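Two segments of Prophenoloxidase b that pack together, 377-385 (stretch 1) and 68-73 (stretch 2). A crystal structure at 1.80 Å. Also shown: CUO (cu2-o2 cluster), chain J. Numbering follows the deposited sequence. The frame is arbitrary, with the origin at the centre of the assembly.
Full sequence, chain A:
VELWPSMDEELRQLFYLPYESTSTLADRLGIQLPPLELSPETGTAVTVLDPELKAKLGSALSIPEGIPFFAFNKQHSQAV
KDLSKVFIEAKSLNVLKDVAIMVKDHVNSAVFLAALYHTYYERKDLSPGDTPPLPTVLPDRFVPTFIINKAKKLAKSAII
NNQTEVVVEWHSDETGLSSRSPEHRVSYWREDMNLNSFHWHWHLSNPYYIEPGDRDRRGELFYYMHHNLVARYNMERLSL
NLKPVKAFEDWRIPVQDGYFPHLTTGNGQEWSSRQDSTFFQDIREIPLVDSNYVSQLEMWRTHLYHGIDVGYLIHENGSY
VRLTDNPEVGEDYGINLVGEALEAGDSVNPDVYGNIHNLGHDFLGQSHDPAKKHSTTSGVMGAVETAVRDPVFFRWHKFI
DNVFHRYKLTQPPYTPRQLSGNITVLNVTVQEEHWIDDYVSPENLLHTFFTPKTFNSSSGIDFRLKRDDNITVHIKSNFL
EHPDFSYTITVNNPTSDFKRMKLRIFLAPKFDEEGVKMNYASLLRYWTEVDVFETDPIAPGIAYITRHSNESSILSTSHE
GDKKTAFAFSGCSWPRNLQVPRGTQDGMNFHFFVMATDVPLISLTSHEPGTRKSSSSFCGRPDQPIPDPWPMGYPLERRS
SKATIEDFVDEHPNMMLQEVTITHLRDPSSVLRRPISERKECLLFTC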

# COMPACT_ATOMS: atom_id res chain seq x y z
N THR A 377 -2.36 13.82 28.09
CA THR A 377 -1.04 14.11 28.62
C THR A 377 0.06 13.73 27.60
O THR A 377 -0.22 13.10 26.59
CB THR A 377 -0.82 13.30 29.94
OG1 THR A 377 -1.16 11.92 29.72
CG2 THR A 377 -1.71 13.83 31.05
N SER A 378 1.30 14.13 27.85
CA SER A 378 2.41 13.73 26.99
C SER A 378 2.96 12.37 27.41
O SER A 378 2.74 11.92 28.55
CB SER A 378 3.52 14.78 27.03
OG SER A 378 4.75 14.27 26.52
N GLY A 379 3.66 11.69 26.51
CA GLY A 379 4.33 10.45 26.87
C GLY A 379 5.68 10.78 27.50
O GLY A 379 6.07 11.95 27.54
N VAL A 380 6.38 9.76 27.99
CA VAL A 380 7.64 9.97 28.73
C VAL A 380 8.79 10.58 27.92
O VAL A 380 9.73 11.14 28.51
CB VAL A 380 8.13 8.69 29.44
CG1 VAL A 380 7.11 8.25 30.49
CG2 VAL A 380 8.42 7.55 28.44
N MET A 381 8.72 10.51 26.60
CA MET A 381 9.77 11.14 25.77
C MET A 381 9.78 12.66 25.93
O MET A 381 10.76 13.31 25.56
CB MET A 381 9.60 10.78 24.28
CG MET A 381 10.18 9.43 23.94
SD MET A 381 12.00 9.40 24.04
CE MET A 381 12.44 10.26 22.53
N GLY A 382 8.70 13.22 26.48
CA GLY A 382 8.60 14.65 26.68
C GLY A 382 9.34 15.21 27.91
O GLY A 382 9.37 16.42 28.10
N ALA A 383 9.95 14.35 28.72
CA ALA A 383 10.57 14.81 29.98
C ALA A 383 11.93 14.18 30.19
O ALA A 383 12.09 12.98 29.97
CB ALA A 383 9.66 14.49 31.15
N VAL A 384 12.92 14.95 30.66
CA VAL A 384 14.28 14.41 30.76
C VAL A 384 14.44 13.34 31.82
O VAL A 384 15.32 12.48 31.70
CB VAL A 384 15.37 15.51 30.94
CG1 VAL A 384 15.53 16.32 29.66
CG2 VAL A 384 15.02 16.43 32.10
N GLU A 385 13.63 13.40 32.86
CA GLU A 385 13.79 12.42 33.93
C GLU A 385 13.09 11.10 33.62
O GLU A 385 13.26 10.13 34.36
CB GLU A 385 13.34 12.99 35.29
CG GLU A 385 11.83 13.17 35.47
CD GLU A 385 11.26 14.40 34.79
OE1 GLU A 385 11.93 15.05 33.94
OE2 GLU A 385 10.10 14.75 35.10
CU1 CUO J . 19.28 13.63 26.51
CU2 CUO J . 17.22 13.46 23.56
O1 CUO J . 18.21 14.39 25.01
O2 CUO J . 17.19 13.30 25.74
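Stretch 2 (68-73) PFFAFN

Neither stretch contributes a long regular element to this contact. In stretch 1 a short 3-10 segment, Val380 to Met381 to Gly382, interrupts an otherwise irregular chain. Backbone hydrogen bonds from Gly382 N to Gly379 O (3.1 Å) and from Ala383 N to Val380 O (3.2 Å) hold it together, and Ala383 then leaves it with an extended conformation (phi/psi -136/139°). Stretch 2 is irregular as far as Phe70, where a type I beta turn carries the chain to Asn73, closed by the hydrogen bond from Asn73 N to Phe70 O (3.0 Å). Asn73 occupies the N-cap position of the helix that follows, its side chain capping a backbone nitrogen just beyond the stretch. Taken end to end, stretch 2 runs roughly across stretch 1 rather than alongside it.

The nearest CA atoms across the contact are those of Ala383 and Phe70, 5.0 Å apart. The carbonyl of Gly382 makes a closer backbone contact, pointing into the start of the turn: Gly382 O lies 3.4 Å from Phe70 CA in a CA-H...O contact with an angle of 135° at the hydrogen, and 3.5 Å from Ala71 N. No clear direct hydrogen bond joins the two stretches; instead, two waters link their backbones. Water 2 donates to Gly382 O (2.7 Å) and accepts from Phe72 N (2.9 Å). Water 1 accepts from Val384 N (2.9 Å) and donates both to Phe69 O (2.8 Å) and to Glu385 OE1 (2.7 Å), so that the acidic side chain joins the contact through solvent.

The side chains of Phe70 and Phe72 flank the Gly382 carbonyl, which lies near the plane of each ring, at its edge. Phe70, with chi1 in the m well, starts sideways from its CA, but the end of its ring comes nearer stretch 1, bringing Phe70 CE1 to 3.5 Å from Ser378 CB. The hydroxyl of Ser378 is engaged within its own stretch, Ser378 OG donating to Gly379 O at 2.9 Å. The absence of a side chain at Gly382 suits this crowded site: an ideal CB there would clash with Ser378 OG at 2.5 Å and sit tightly, at 3.5 Å, against Phe70 CD1.

Phe72, also with an m rotamer, points toward stretch 1 and has the largest area covered by it. Its ring runs along the end of the 3-10 segment, with Phe72 CE2 3.3 Å from Met381 O and 3.9 Å from Ala383 N. Farther on, Val384 completes an apolar cluster, placing Val384 CG1 3.6 Å from both Phe72 CZ and Ala71 CB. Ala383, although its CA-to-CB bond is directed away overall, still brings Ala383 CB to 3.9 Å from Phe69 O. The tip of the Phe72 ring also reaches the dicopper cluster, where Phe72 CZ lies 3.5 Å from CUO O2, with the oxygen near the ring plane.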

# COMPACT_ATOMS: atom_id res chain seq x y z
N PRO A 68 3.66 17.94 33.94
CA PRO A 68 5.12 17.83 34.13
C PRO A 68 5.88 19.02 33.56
O PRO A 68 5.31 19.84 32.83
CB PRO A 68 5.48 16.57 33.32
CG PRO A 68 4.20 15.80 33.20
CD PRO A 68 3.13 16.85 33.10
N PHE A 69 7.17 19.13 33.91
CA PHE A 69 8.09 20.01 33.20
C PHE A 69 8.50 19.31 31.91
O PHE A 69 9.16 18.26 31.93
CB PHE A 69 9.34 20.27 34.07
CG PHE A 69 10.52 20.84 33.31
CD1 PHE A 69 10.38 21.95 32.50
CD2 PHE A 69 11.79 20.28 33.46
CE1 PHE A 69 11.46 22.48 31.81
CE2 PHE A 69 12.88 20.80 32.79
CZ PHE A 69 12.73 21.90 31.96
N PHE A 70 8.11 19.90 30.78
CA PHE A 70 8.43 19.33 29.48
C PHE A 70 9.71 19.96 28.95
O PHE A 70 9.68 20.99 28.27
CB PHE A 70 7.25 19.53 28.53
CG PHE A 70 6.04 18.73 28.91
CD1 PHE A 70 6.17 17.37 29.19
CD2 PHE A 70 4.80 19.32 29.05
CE1 PHE A 70 5.07 16.62 29.56
CE2 PHE A 70 3.70 18.58 29.42
CZ PHE A 70 3.83 17.23 29.68
N ALA A 71 10.83 19.33 29.28
CA ALA A 71 12.14 19.92 29.12
C ALA A 71 12.51 20.29 27.69
O ALA A 71 13.31 21.20 27.47
CB ALA A 71 13.20 19.02 29.74
N PHE A 72 11.92 19.60 26.71
CA PHE A 72 12.30 19.83 25.31
C PHE A 72 11.46 20.91 24.66
O PHE A 72 11.74 21.33 23.54
CB PHE A 72 12.21 18.52 24.51
CG PHE A 72 12.98 17.39 25.14
CD1 PHE A 72 14.35 17.29 24.96
CD2 PHE A 72 12.33 16.46 25.95
CE1 PHE A 72 15.06 16.27 25.56
CE2 PHE A 72 13.04 15.44 26.56
CZ PHE A 72 14.40 15.34 26.35
N ASN A 73 10.43 21.34 25.38
CA ASN A 73 9.50 22.35 24.90
C ASN A 73 10.03 23.75 25.21
O ASN A 73 10.44 24.03 26.34
CB ASN A 73 8.12 22.14 25.52
CG ASN A 73 7.16 23.27 25.21
OD1 ASN A 73 7.11 24.27 25.93
ND2 ASN A 73 6.39 23.11 24.13
O HOH W 1 11.72 17.11 32.15
O HOH W 2 9.30 18.37 26.22